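Local coordinates for protein putative surface-anchored fimbrial subunit (Corynebacterium diphtheriae, PDB 3HR6) that forms the shaft of the bacterial surface pilus, as a calcium-binding major pilin built of tandem Ig-like modules stabilised by isopeptide and disulfide bonds, at residues K78-K83 / A89-L94; E65-G70 / L100-L105; Q222-G227 / T281-P286; K313-N318 / S401-L406; K174-E177 / K183-G186. All blocks are in the same frame, centred on the assembly; numbering follows the deposited sequence.

Contact 1 (K78-K83 / A89-L94); sequences KVATKK and AKFDNL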
# COMPACT_ATOMS: atom_id res chain seq x y z
N LYS A 78 -32.83 -4.88 -7.43
CA LYS A 78 -31.65 -5.74 -7.60
C LYS A 78 -32.06 -7.17 -7.94
O LYS A 78 -33.03 -7.68 -7.38
CB LYS A 78 -30.75 -5.73 -6.35
CG LYS A 78 -29.50 -6.62 -6.48
CD LYS A 78 -28.53 -6.51 -5.31
CE LYS A 78 -27.67 -7.78 -5.25
NZ LYS A 78 -26.52 -7.76 -4.30
N VAL A 79 -31.35 -7.77 -8.90
CA VAL A 79 -31.56 -9.16 -9.29
C VAL A 79 -30.44 -10.02 -8.75
O VAL A 79 -30.68 -11.03 -8.08
CB VAL A 79 -31.57 -9.34 -10.83
CG1 VAL A 79 -31.73 -10.81 -11.15
CG2 VAL A 79 -32.67 -8.51 -11.49
N ALA A 80 -29.20 -9.64 -9.05
CA ALA A 80 -28.05 -10.40 -8.62
C ALA A 80 -26.78 -9.61 -8.83
O ALA A 80 -26.78 -8.57 -9.47
CB ALA A 80 -27.96 -11.72 -9.36
N THR A 81 -25.72 -10.11 -8.23
CA THR A 81 -24.40 -9.55 -8.43
C THR A 81 -23.43 -10.69 -8.70
O THR A 81 -23.53 -11.75 -8.08
CB THR A 81 -23.95 -8.69 -7.23
OG1 THR A 81 -22.72 -8.03 -7.54
CG2 THR A 81 -23.80 -9.52 -5.96
N LYS A 82 -22.51 -10.49 -9.64
CA LYS A 82 -21.44 -11.45 -9.83
C LYS A 82 -20.22 -10.87 -10.53
O LYS A 82 -20.25 -9.79 -11.10
CB LYS A 82 -21.91 -12.69 -10.58
CG LYS A 82 -22.43 -12.43 -11.94
CD LYS A 82 -23.02 -13.72 -12.58
CE LYS A 82 -24.33 -14.14 -11.96
NZ LYS A 82 -24.90 -15.39 -12.56
N LYS A 83 -19.16 -11.66 -10.51
CA LYS A 83 -17.90 -11.29 -11.11
C LYS A 83 -17.72 -12.01 -12.45
O LYS A 83 -18.21 -13.12 -12.67
CB LYS A 83 -16.76 -11.64 -10.16
CG LYS A 83 -16.62 -10.67 -9.02
CD LYS A 83 -15.56 -11.15 -8.04
CE LYS A 83 -15.35 -10.16 -6.93
NZ LYS A 83 -16.54 -10.18 -6.04
N ALA A 89 -19.74 -12.23 -17.19
CA ALA A 89 -20.67 -12.44 -16.07
C ALA A 89 -22.01 -12.63 -16.73
O ALA A 89 -22.56 -11.67 -17.26
CB ALA A 89 -20.68 -11.25 -15.13
N LYS A 90 -22.50 -13.87 -16.76
CA LYS A 90 -23.80 -14.19 -17.37
C LYS A 90 -24.95 -14.27 -16.35
O LYS A 90 -24.95 -15.13 -15.46
CB LYS A 90 -23.74 -15.51 -18.15
CG LYS A 90 -24.97 -15.75 -18.98
CD LYS A 90 -24.81 -16.89 -19.97
CE LYS A 90 -26.14 -17.27 -20.56
NZ LYS A 90 -25.99 -18.14 -21.75
N PHE A 91 -25.93 -13.39 -16.52
CA PHE A 91 -27.14 -13.38 -15.69
C PHE A 91 -28.21 -14.11 -16.49
O PHE A 91 -28.72 -13.57 -17.46
CB PHE A 91 -27.55 -11.93 -15.37
CG PHE A 91 -26.53 -11.17 -14.59
CD1 PHE A 91 -26.51 -11.23 -13.21
CD2 PHE A 91 -25.55 -10.42 -15.23
CE1 PHE A 91 -25.58 -10.54 -12.48
CE2 PHE A 91 -24.59 -9.73 -14.50
CZ PHE A 91 -24.60 -9.80 -13.13
N ASP A 92 -28.52 -15.34 -16.08
CA ASP A 92 -29.30 -16.29 -16.87
C ASP A 92 -30.72 -16.41 -16.28
O ASP A 92 -30.95 -15.99 -15.15
CB ASP A 92 -28.58 -17.65 -16.87
CG ASP A 92 -28.98 -18.56 -18.04
OD1 ASP A 92 -29.98 -18.30 -18.76
OD2 ASP A 92 -28.28 -19.58 -18.25
N ASN A 93 -31.65 -16.95 -17.06
CA ASN A 93 -33.02 -17.25 -16.61
C ASN A 93 -33.78 -15.97 -16.16
O ASN A 93 -34.43 -15.95 -15.10
CB ASN A 93 -32.96 -18.30 -15.48
CG ASN A 93 -34.26 -19.05 -15.29
OD1 ASN A 93 -34.97 -19.36 -16.25
ND2 ASN A 93 -34.57 -19.38 -14.03
N LEU A 94 -33.71 -14.93 -17.00
CA LEU A 94 -34.29 -13.62 -16.69
C LEU A 94 -35.65 -13.43 -17.35
O LEU A 94 -35.88 -13.85 -18.48
CB LEU A 94 -33.39 -12.49 -17.20
CG LEU A 94 -31.99 -12.41 -16.60
CD1 LEU A 94 -31.22 -11.22 -17.23
CD2 LEU A 94 -32.05 -12.28 -15.09
O HOH W 1 -27.75 -16.73 -13.61
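K82 and F91 join two successive beta strands of the N-terminal Ig-like module that run nearly antiparallel (152°) yet pair with different partners, so side chains, not a backbone ladder, fill the 7.0 Å between their axes. K82 does most of the bridging. Its CG sits between the backbone N and the carbonyl carbon (chi1 61°), and a bend at chi3 lays the aliphatic chain along the F91 ring. The two side chains run past each other in opposite directions, with K82 CG 3.6 Å from F91 CZ and K82 CD over one ring face, toward the rim. K82 NZ donates to K90 O at 2.9 Å, approaching from outside the carbonyl plane by 34°. A water accepts from D92 N and, weakly, from K82 NZ. A80 CB lies beside the rim of the ring, 4.1 Å from F91 CE1. A89 CB packs on K82 CG at 3.8 Å. V79 CG1 reaches L94 CD2 at 4.2 Å. V79 and A80 both face L41 in a classic beta bulge, through which strand 76-83 stays paired with strand 38-44; A89 and F91 bond instead to V9 and I7 of strand 5-13, and Y99 of strand 97-103 touches both V79 and L94.

Contact 2 (E65-G70 / L100-L105); sequences ELYTNG and LVVQEL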
# COMPACT_ATOMS: atom_id res chain seq x y z
N GLU A 65 -32.10 9.13 -12.56
CA GLU A 65 -33.36 8.75 -11.91
C GLU A 65 -33.30 7.32 -11.35
O GLU A 65 -33.98 7.00 -10.39
CB GLU A 65 -34.54 8.87 -12.88
CG GLU A 65 -34.68 10.24 -13.59
CD GLU A 65 -35.08 11.38 -12.64
OE1 GLU A 65 -35.81 11.12 -11.66
OE2 GLU A 65 -34.68 12.55 -12.90
N LEU A 66 -32.47 6.47 -11.97
CA LEU A 66 -32.37 5.05 -11.60
C LEU A 66 -31.22 4.78 -10.65
O LEU A 66 -31.22 3.79 -9.92
CB LEU A 66 -32.17 4.20 -12.85
CG LEU A 66 -33.28 4.31 -13.89
CD1 LEU A 66 -32.89 3.56 -15.15
CD2 LEU A 66 -34.60 3.81 -13.31
N TYR A 67 -30.24 5.67 -10.67
CA TYR A 67 -28.99 5.45 -9.97
C TYR A 67 -28.27 6.78 -9.86
O TYR A 67 -28.08 7.47 -10.85
CB TYR A 67 -28.15 4.44 -10.75
CG TYR A 67 -26.83 4.08 -10.13
CD1 TYR A 67 -26.66 2.88 -9.43
CD2 TYR A 67 -25.74 4.94 -10.23
CE1 TYR A 67 -25.46 2.56 -8.85
CE2 TYR A 67 -24.52 4.62 -9.66
CZ TYR A 67 -24.38 3.43 -8.98
OH TYR A 67 -23.17 3.12 -8.42
N THR A 68 -27.87 7.15 -8.64
CA THR A 68 -27.19 8.42 -8.43
C THR A 68 -26.40 8.35 -7.13
O THR A 68 -26.79 7.63 -6.22
CB THR A 68 -28.19 9.62 -8.47
OG1 THR A 68 -27.48 10.86 -8.34
CG2 THR A 68 -29.27 9.51 -7.38
N ASN A 69 -25.28 9.06 -7.08
CA ASN A 69 -24.40 9.10 -5.91
C ASN A 69 -23.83 7.72 -5.51
O ASN A 69 -23.66 7.44 -4.32
CB ASN A 69 -25.12 9.80 -4.73
CG ASN A 69 -24.16 10.26 -3.63
OD1 ASN A 69 -22.94 10.17 -3.75
ND2 ASN A 69 -24.73 10.76 -2.53
N GLY A 70 -23.54 6.88 -6.49
CA GLY A 70 -22.97 5.55 -6.23
C GLY A 70 -23.91 4.49 -5.67
O GLY A 70 -23.45 3.48 -5.11
N LEU A 100 -30.72 -2.69 -15.78
CA LEU A 100 -29.65 -1.75 -15.56
C LEU A 100 -28.46 -2.53 -15.01
O LEU A 100 -28.59 -3.28 -14.03
CB LEU A 100 -30.10 -0.63 -14.61
CG LEU A 100 -29.01 0.39 -14.27
CD1 LEU A 100 -28.92 1.43 -15.35
CD2 LEU A 100 -29.30 1.02 -12.87
N VAL A 101 -27.32 -2.41 -15.70
CA VAL A 101 -26.10 -3.10 -15.32
C VAL A 101 -25.18 -2.10 -14.64
O VAL A 101 -24.83 -1.07 -15.24
CB VAL A 101 -25.40 -3.74 -16.56
CG1 VAL A 101 -24.00 -4.24 -16.21
CG2 VAL A 101 -26.26 -4.86 -17.16
N VAL A 102 -24.77 -2.40 -13.42
CA VAL A 102 -23.93 -1.49 -12.65
C VAL A 102 -22.61 -2.18 -12.33
O VAL A 102 -22.58 -3.13 -11.56
CB VAL A 102 -24.60 -1.02 -11.33
CG1 VAL A 102 -23.66 -0.12 -10.52
CG2 VAL A 102 -25.89 -0.27 -11.64
N GLN A 103 -21.51 -1.72 -12.89
CA GLN A 103 -20.21 -2.20 -12.42
C GLN A 103 -19.94 -1.65 -11.02
O GLN A 103 -20.19 -0.48 -10.75
CB GLN A 103 -19.04 -1.80 -13.32
CG GLN A 103 -17.79 -2.58 -12.93
CD GLN A 103 -16.62 -2.44 -13.89
OE1 GLN A 103 -16.70 -1.74 -14.92
NE2 GLN A 103 -15.52 -3.13 -13.57
N GLU A 104 -19.39 -2.51 -10.17
CA GLU A 104 -19.18 -2.19 -8.77
C GLU A 104 -17.70 -1.98 -8.50
O GLU A 104 -16.84 -2.31 -9.30
CB GLU A 104 -19.67 -3.34 -7.93
CG GLU A 104 -21.16 -3.67 -8.13
CD GLU A 104 -22.12 -2.71 -7.45
OE1 GLU A 104 -21.74 -1.58 -7.11
OE2 GLU A 104 -23.29 -3.10 -7.28
N LEU A 105 -17.43 -1.47 -7.31
CA LEU A 105 -16.09 -1.13 -6.87
C LEU A 105 -15.40 -2.26 -6.10
O LEU A 105 -14.30 -2.07 -5.58
CB LEU A 105 -16.18 0.15 -6.03
CG LEU A 105 -16.48 1.43 -6.79
CD1 LEU A 105 -16.72 2.56 -5.76
CD2 LEU A 105 -15.37 1.80 -7.77
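The Y67 ring lies against V102, whose two methyls approach it obliquely: CG1 comes near CE1, CZ and OH, and CG2 near CD1 and CE1. P116, from a loop, also touches this tyrosine. The contact belongs to the N-terminal Ig-like module, where the end of a short, weakly bonded helix (63-66) and the residues that follow it pack on the side chains of strand 97-103. Ring and valine come from opposite directions. With CG opposite the backbone N (chi1 -179°), the tyrosine ring extends from its own segment toward the strand, and Y67 CE1 meets V102 CG1 at 3.6 Å. Two residues earlier on the strand, L100 meets both L66 and Y67: its CD2 methyl touches the CB atoms of both. L118 of strand 117-124 touches both L66 and L100, and thus closes the same apolar layer from the adjoining strand. L100 and V102 are in turn fixed by backbone bonds to Y42 and T40 of strand 38-44. The touching atoms are mostly carbon; Y67 OH also lies 3.9 Å from V102 CG1. L100 CD2 stands 4.2 Å from Y67 CB and 4.3 Å from L66 CB.

Contact 3 (Q222-G227 / T281-P286); sequences QTYQVG and TAQWDP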
# COMPACT_ATOMS: atom_id res chain seq x y z
N GLN A 222 -5.94 12.90 6.01
CA GLN A 222 -6.50 12.44 7.28
C GLN A 222 -5.69 11.24 7.77
O GLN A 222 -5.11 10.51 7.00
CB GLN A 222 -7.96 12.00 7.12
CG GLN A 222 -8.93 13.01 6.52
CD GLN A 222 -10.25 12.35 6.15
OE1 GLN A 222 -10.32 11.54 5.20
NE2 GLN A 222 -11.30 12.67 6.90
N THR A 223 -5.66 11.07 9.09
CA THR A 223 -5.19 9.82 9.69
C THR A 223 -6.30 9.26 10.59
O THR A 223 -7.09 9.99 11.18
CB THR A 223 -3.90 9.98 10.50
OG1 THR A 223 -4.12 10.86 11.59
CG2 THR A 223 -2.74 10.49 9.61
N TYR A 224 -6.37 7.94 10.67
CA TYR A 224 -7.24 7.30 11.61
C TYR A 224 -6.62 5.97 12.02
O TYR A 224 -5.87 5.38 11.26
CB TYR A 224 -8.65 7.08 11.02
CG TYR A 224 -8.72 6.69 9.57
CD1 TYR A 224 -8.80 5.35 9.17
CD2 TYR A 224 -8.66 7.65 8.54
CE1 TYR A 224 -8.85 4.99 7.86
CE2 TYR A 224 -8.71 7.29 7.22
CZ TYR A 224 -8.80 5.96 6.86
OH TYR A 224 -8.84 5.62 5.55
N GLN A 225 -6.96 5.55 13.24
CA GLN A 225 -6.44 4.33 13.81
C GLN A 225 -7.35 3.19 13.42
O GLN A 225 -8.56 3.30 13.55
CB GLN A 225 -6.37 4.42 15.33
CG GLN A 225 -5.33 5.37 15.85
CD GLN A 225 -3.97 5.16 15.24
OE1 GLN A 225 -3.21 4.25 15.64
NE2 GLN A 225 -3.63 5.99 14.27
N VAL A 226 -6.75 2.11 12.95
CA VAL A 226 -7.46 0.85 12.79
C VAL A 226 -6.66 -0.16 13.59
O VAL A 226 -5.53 -0.48 13.22
CB VAL A 226 -7.54 0.37 11.35
CG1 VAL A 226 -8.14 -1.04 11.34
CG2 VAL A 226 -8.40 1.31 10.50
N GLY A 227 -7.21 -0.59 14.72
CA GLY A 227 -6.44 -1.33 15.70
C GLY A 227 -5.16 -0.60 16.10
O GLY A 227 -5.19 0.58 16.48
N THR A 281 -17.21 7.60 2.10
CA THR A 281 -17.74 8.42 3.19
C THR A 281 -17.28 7.86 4.55
O THR A 281 -17.17 8.62 5.50
CB THR A 281 -19.26 8.50 3.12
OG1 THR A 281 -19.79 7.20 2.92
CG2 THR A 281 -19.72 9.40 1.99
N ALA A 282 -17.01 6.56 4.63
CA ALA A 282 -16.51 5.92 5.86
C ALA A 282 -15.01 5.85 5.81
O ALA A 282 -14.42 5.90 4.74
CB ALA A 282 -17.09 4.52 6.02
N GLN A 283 -14.38 5.74 6.97
CA GLN A 283 -12.94 5.68 7.01
C GLN A 283 -12.53 4.32 6.45
O GLN A 283 -12.88 3.28 7.01
CB GLN A 283 -12.43 5.96 8.42
CG GLN A 283 -12.53 7.47 8.70
CD GLN A 283 -12.02 7.87 10.02
OE1 GLN A 283 -12.12 7.13 10.99
NE2 GLN A 283 -11.48 9.10 10.09
N TRP A 284 -11.87 4.34 5.31
CA TRP A 284 -11.57 3.13 4.54
C TRP A 284 -10.27 2.49 5.01
O TRP A 284 -9.25 3.16 5.13
CB TRP A 284 -11.48 3.50 3.07
CG TRP A 284 -11.11 2.42 2.14
CD1 TRP A 284 -11.76 1.23 1.96
CD2 TRP A 284 -10.07 2.46 1.16
NE1 TRP A 284 -11.14 0.51 0.97
CE2 TRP A 284 -10.10 1.24 0.46
CE3 TRP A 284 -9.07 3.39 0.84
CZ2 TRP A 284 -9.18 0.95 -0.55
CZ3 TRP A 284 -8.18 3.12 -0.16
CH2 TRP A 284 -8.22 1.90 -0.85
N ASP A 285 -10.35 1.20 5.33
CA ASP A 285 -9.18 0.41 5.59
C ASP A 285 -8.82 -0.32 4.29
O ASP A 285 -9.58 -1.22 3.88
CB ASP A 285 -9.44 -0.62 6.71
CG ASP A 285 -8.19 -1.48 7.02
OD1 ASP A 285 -7.20 -1.39 6.28
OD2 ASP A 285 -8.19 -2.21 8.04
N PRO A 286 -7.72 0.09 3.62
CA PRO A 286 -7.36 -0.50 2.35
C PRO A 286 -6.96 -1.96 2.47
O PRO A 286 -6.91 -2.66 1.44
CB PRO A 286 -6.17 0.35 1.89
CG PRO A 286 -5.59 0.91 3.12
CD PRO A 286 -6.71 1.05 4.09
O HOH W 2 -9.61 10.63 11.72
O HOH W 3 -11.44 6.79 4.22
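Y224, on strand 219-226 of the middle, Cna-B-like module, meets Q283 and W284 of the long loop that follows strand 268-276. Its CG is tucked in against both backbone N and carbonyl carbon (chi1 39°), which sends the ring toward the loop. Y224 CB lies 3.5 Å from Q283 OE1, and Y224 CG is equally close to Q283 CD. The glutamine slides over the ring in the opposite direction: Q283 CB stands over the ring centre in a CH-pi contact, 3.7 Å from the centroid, while the amide stacks over the CB-CG end with its plane 23° from that of the ring. At the far edge, W284 O lies in the ring plane, 3.3 Å from Y224 CE1. The tip, Y224 OH, donates to W284 O in a short bond of 2.5 Å, with a C=O...O angle of 133°. One water donates to Y224 OH and accepts from W284 N; a second links T223 O to Q283 NE2. Alongside, V226 CG1 touches D285 OD2, salt-bridged to K192, while D285 OD1 accepts from E287 N. One donated and one accepted bond thus grip the phenol oxygen, and the amide stacked on one face should limit rotation of the ring.

Contact 4 (K313-N318 / S401-L406); sequences KSFDGN and SGYELL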
# COMPACT_ATOMS: atom_id res chain seq x y z
N LYS A 313 28.26 -11.38 27.91
CA LYS A 313 29.52 -10.98 28.54
C LYS A 313 29.84 -11.88 29.71
O LYS A 313 28.97 -12.27 30.49
CB LYS A 313 29.42 -9.53 29.05
CG LYS A 313 30.74 -8.94 29.54
CD LYS A 313 31.61 -8.52 28.38
CE LYS A 313 32.86 -7.81 28.85
NZ LYS A 313 33.80 -8.55 29.71
N SER A 314 31.12 -12.26 29.83
CA SER A 314 31.58 -13.00 30.97
C SER A 314 32.85 -12.30 31.47
O SER A 314 33.43 -11.45 30.76
CB SER A 314 31.84 -14.46 30.60
OG SER A 314 32.73 -14.55 29.51
N PHE A 315 33.21 -12.59 32.71
CA PHE A 315 34.42 -12.09 33.34
C PHE A 315 35.22 -13.28 33.84
O PHE A 315 34.80 -14.03 34.72
CB PHE A 315 34.09 -11.09 34.45
CG PHE A 315 33.54 -9.80 33.93
CD1 PHE A 315 34.38 -8.72 33.67
CD2 PHE A 315 32.19 -9.66 33.67
CE1 PHE A 315 33.87 -7.51 33.14
CE2 PHE A 315 31.69 -8.47 33.20
CZ PHE A 315 32.52 -7.39 32.91
N ASP A 316 36.39 -13.45 33.24
CA ASP A 316 37.18 -14.67 33.37
C ASP A 316 36.30 -15.91 33.43
O ASP A 316 36.43 -16.73 34.33
CB ASP A 316 38.17 -14.59 34.54
CG ASP A 316 39.32 -13.64 34.23
OD1 ASP A 316 40.08 -13.88 33.26
OD2 ASP A 316 39.44 -12.63 34.94
N GLY A 317 35.38 -16.02 32.48
CA GLY A 317 34.59 -17.23 32.32
C GLY A 317 33.34 -17.28 33.16
O GLY A 317 32.53 -18.20 33.00
N ASN A 318 33.14 -16.29 34.04
CA ASN A 318 31.99 -16.32 34.93
C ASN A 318 30.92 -15.32 34.56
O ASN A 318 31.18 -14.28 33.97
CB ASN A 318 32.42 -16.08 36.37
CG ASN A 318 33.09 -17.29 36.98
OD1 ASN A 318 34.28 -17.26 37.25
ND2 ASN A 318 32.33 -18.34 37.20
N SER A 401 36.22 -3.34 37.48
CA SER A 401 37.45 -3.07 38.26
C SER A 401 38.49 -4.15 38.05
O SER A 401 38.23 -5.33 38.32
CB SER A 401 37.13 -3.02 39.76
OG SER A 401 36.63 -1.75 40.11
N GLY A 402 39.70 -3.76 37.64
CA GLY A 402 40.80 -4.70 37.53
C GLY A 402 40.85 -5.57 36.28
O GLY A 402 41.72 -6.44 36.17
N TYR A 403 39.94 -5.31 35.34
CA TYR A 403 39.91 -5.96 34.04
C TYR A 403 40.53 -5.05 32.99
O TYR A 403 40.56 -3.83 33.17
CB TYR A 403 38.46 -6.33 33.65
CG TYR A 403 38.01 -7.55 34.41
CD1 TYR A 403 38.17 -8.81 33.88
CD2 TYR A 403 37.52 -7.44 35.69
CE1 TYR A 403 37.82 -9.96 34.61
CE2 TYR A 403 37.17 -8.56 36.43
CZ TYR A 403 37.33 -9.82 35.88
OH TYR A 403 36.95 -10.94 36.62
N GLU A 404 41.01 -5.67 31.90
CA GLU A 404 41.62 -4.97 30.77
C GLU A 404 40.58 -4.72 29.69
O GLU A 404 39.88 -5.63 29.25
CB GLU A 404 42.74 -5.81 30.12
CG GLU A 404 43.76 -6.42 31.07
CD GLU A 404 44.69 -5.39 31.67
OE1 GLU A 404 44.71 -4.24 31.19
OE2 GLU A 404 45.40 -5.75 32.63
N LEU A 405 40.51 -3.48 29.20
CA LEU A 405 39.66 -3.19 28.07
C LEU A 405 40.11 -3.92 26.80
O LEU A 405 41.30 -4.02 26.50
CB LEU A 405 39.64 -1.69 27.79
CG LEU A 405 38.82 -0.87 28.77
CD1 LEU A 405 39.17 0.61 28.79
CD2 LEU A 405 37.32 -1.05 28.50
N LEU A 406 39.14 -4.38 26.01
CA LEU A 406 39.42 -4.83 24.66
C LEU A 406 40.03 -3.74 23.76
O LEU A 406 39.39 -2.74 23.44
CB LEU A 406 38.13 -5.35 24.01
CG LEU A 406 37.76 -6.82 24.26
CD1 LEU A 406 37.65 -7.20 25.73
CD2 LEU A 406 36.43 -7.09 23.54
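F315 points one edge of its ring at the face of Y403 in a T-shaped pair, centroids 5.0 Å apart and planes at 78°. Both rings have CG opposite the carbonyl carbon (chi1 -70° for F315), and the side chains then pass at a slant. F315 CD1 ends up over the centre of the Y403 ring, while F315 CB lies 3.6 Å from Y403 OH. D316, with a similar first torsion, swings its carboxylate across so that D316 OD2 comes to 3.1 Å from Y403 CE1, the two planes 36° apart; the same oxygen accepts weakly from K434 N. F315 ends strand 302-315 of the C-terminal Ig-like module, where a type I' turn from F315 to N318 is closed by bonds in both directions; Y403 comes from the loop before strand 410-412. On one face of the F315 ring lies K313 NZ, 3.5 Å above the plane toward the rim. That nitrogen is covalently joined to N432 CG, the isopeptide bond of this module, and also donates to S314 O at 3.1 Å. N432, on strand 424-432, touches the side chains of both F315 and Y403, and Y403 OH has a weak bond to R324.

Contact 5 (K174-E177 / K183-G186); sequences KIPE and KFEG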
# COMPACT_ATOMS: atom_id res chain seq x y z
N LYS A 174 0.10 6.72 -10.78
CA LYS A 174 -0.18 7.22 -12.10
C LYS A 174 -1.65 7.52 -12.25
O LYS A 174 -2.47 6.72 -11.80
CB LYS A 174 0.25 6.19 -13.14
CG LYS A 174 1.75 6.19 -13.20
CD LYS A 174 2.41 5.41 -14.26
CE LYS A 174 3.94 5.67 -14.23
NZ LYS A 174 4.49 7.05 -14.60
N ILE A 175 -1.96 8.67 -12.86
CA ILE A 175 -3.34 8.98 -13.19
C ILE A 175 -3.67 8.30 -14.50
O ILE A 175 -3.08 8.64 -15.52
CB ILE A 175 -3.61 10.50 -13.32
CG1 ILE A 175 -3.10 11.24 -12.08
CG2 ILE A 175 -5.09 10.75 -13.59
CD1 ILE A 175 -3.72 10.77 -10.78
N PRO A 176 -4.64 7.36 -14.50
CA PRO A 176 -4.98 6.73 -15.78
C PRO A 176 -5.72 7.66 -16.72
O PRO A 176 -6.39 8.60 -16.27
CB PRO A 176 -5.91 5.60 -15.35
CG PRO A 176 -6.65 6.18 -14.19
CD PRO A 176 -5.56 6.91 -13.44
N GLU A 177 -5.61 7.41 -18.02
CA GLU A 177 -6.52 8.03 -18.97
C GLU A 177 -7.88 7.32 -18.86
O GLU A 177 -7.95 6.07 -18.90
CB GLU A 177 -6.01 8.01 -20.42
CG GLU A 177 -6.95 8.67 -21.39
CD GLU A 177 -6.43 8.72 -22.81
OE1 GLU A 177 -5.30 8.26 -23.03
OE2 GLU A 177 -7.17 9.24 -23.67
N LYS A 183 -15.77 11.59 -15.69
CA LYS A 183 -14.96 12.14 -14.59
C LYS A 183 -14.63 11.07 -13.59
O LYS A 183 -15.33 10.06 -13.48
CB LYS A 183 -15.73 13.28 -13.90
CG LYS A 183 -16.09 14.41 -14.83
CD LYS A 183 -14.89 15.31 -14.99
CE LYS A 183 -15.08 16.29 -16.11
NZ LYS A 183 -14.15 17.43 -15.92
N PHE A 184 -13.53 11.26 -12.88
CA PHE A 184 -13.21 10.42 -11.78
C PHE A 184 -14.30 10.56 -10.73
O PHE A 184 -14.79 11.65 -10.49
CB PHE A 184 -11.84 10.78 -11.18
CG PHE A 184 -10.68 10.28 -11.99
CD1 PHE A 184 -10.25 8.99 -11.85
CD2 PHE A 184 -10.04 11.12 -12.90
CE1 PHE A 184 -9.17 8.53 -12.58
CE2 PHE A 184 -8.98 10.66 -13.65
CZ PHE A 184 -8.53 9.37 -13.48
N GLU A 185 -14.67 9.44 -10.11
CA GLU A 185 -15.64 9.45 -9.01
C GLU A 185 -15.00 10.01 -7.76
O GLU A 185 -15.68 10.57 -6.89
CB GLU A 185 -16.09 8.05 -8.62
CG GLU A 185 -16.88 7.26 -9.61
CD GLU A 185 -17.09 5.87 -9.04
OE1 GLU A 185 -17.49 5.74 -7.86
OE2 GLU A 185 -16.82 4.89 -9.74
N GLY A 186 -13.68 9.85 -7.67
CA GLY A 186 -12.92 10.26 -6.50
C GLY A 186 -11.54 9.70 -6.69
O GLY A 186 -11.29 9.03 -7.67
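F184 pushes the far end of its ring into the angle between I175 and P176, joining the two ends of the connection between strands 166-174 and 187-192 in the middle, Cna-B-like module of the pilin. The phenylalanine takes a first torsion of -77°, CG opposite the carbonyl carbon, and its ring reaches across the loop; the backbones stay well apart, with 9.9 Å between P176 CA and F184 CA. The proline comes at the ring from its rim: P176 CG lies in the ring plane, 3.8 Å from F184 CZ and about as far from F184 CE1, and P176 CD is only slightly more distant. P176 O also sits at this edge, near the plane, 3.6 Å from F184 CZ. The isoleucine arrives at a slant. Its CG2 is opposite the backbone N, which directs that methyl rather than the CG1 branch at the ring. All three groups therefore converge on one end of the phenylalanine. F184 also pairs edge-to-face with F187 and touches I178 and L244. V112 of strand 111-112 touches both F184 and P176, so this small buried cluster spans the junction with the N-terminal module. Charge reinforces the same junction, since E185 forms a salt bridge to R113. I175 is further held by backbone bonds to D249 and Q250. Within the cluster, the methyl I175 CG2 lies 3.7 Å from F184 CZ and 3.9 Å from F184 CE2.

How the contacts relate
From the N terminus, contact 2 opens first, at 65-70; contact 1 opens and closes within its span (78-94), and contact 2 then closes at 100-105. Both reach the curled sheet of the N-terminal module. Contact 5 follows as a short loop, 174-186, between strands 166-174 and 187-192 of the middle module, and touches contact 2 where L105 CD1 packs on E185 OE1. Contact 3 closes the much longer loop from 222 to 286, and contact 4, from 313 to 406, closes last. Contacts 3 and 4, their centres about 54 Å apart, reach what can be traced as one branched sheet. Apart from contact 1 within contact 2, the loops follow in series, and none cross.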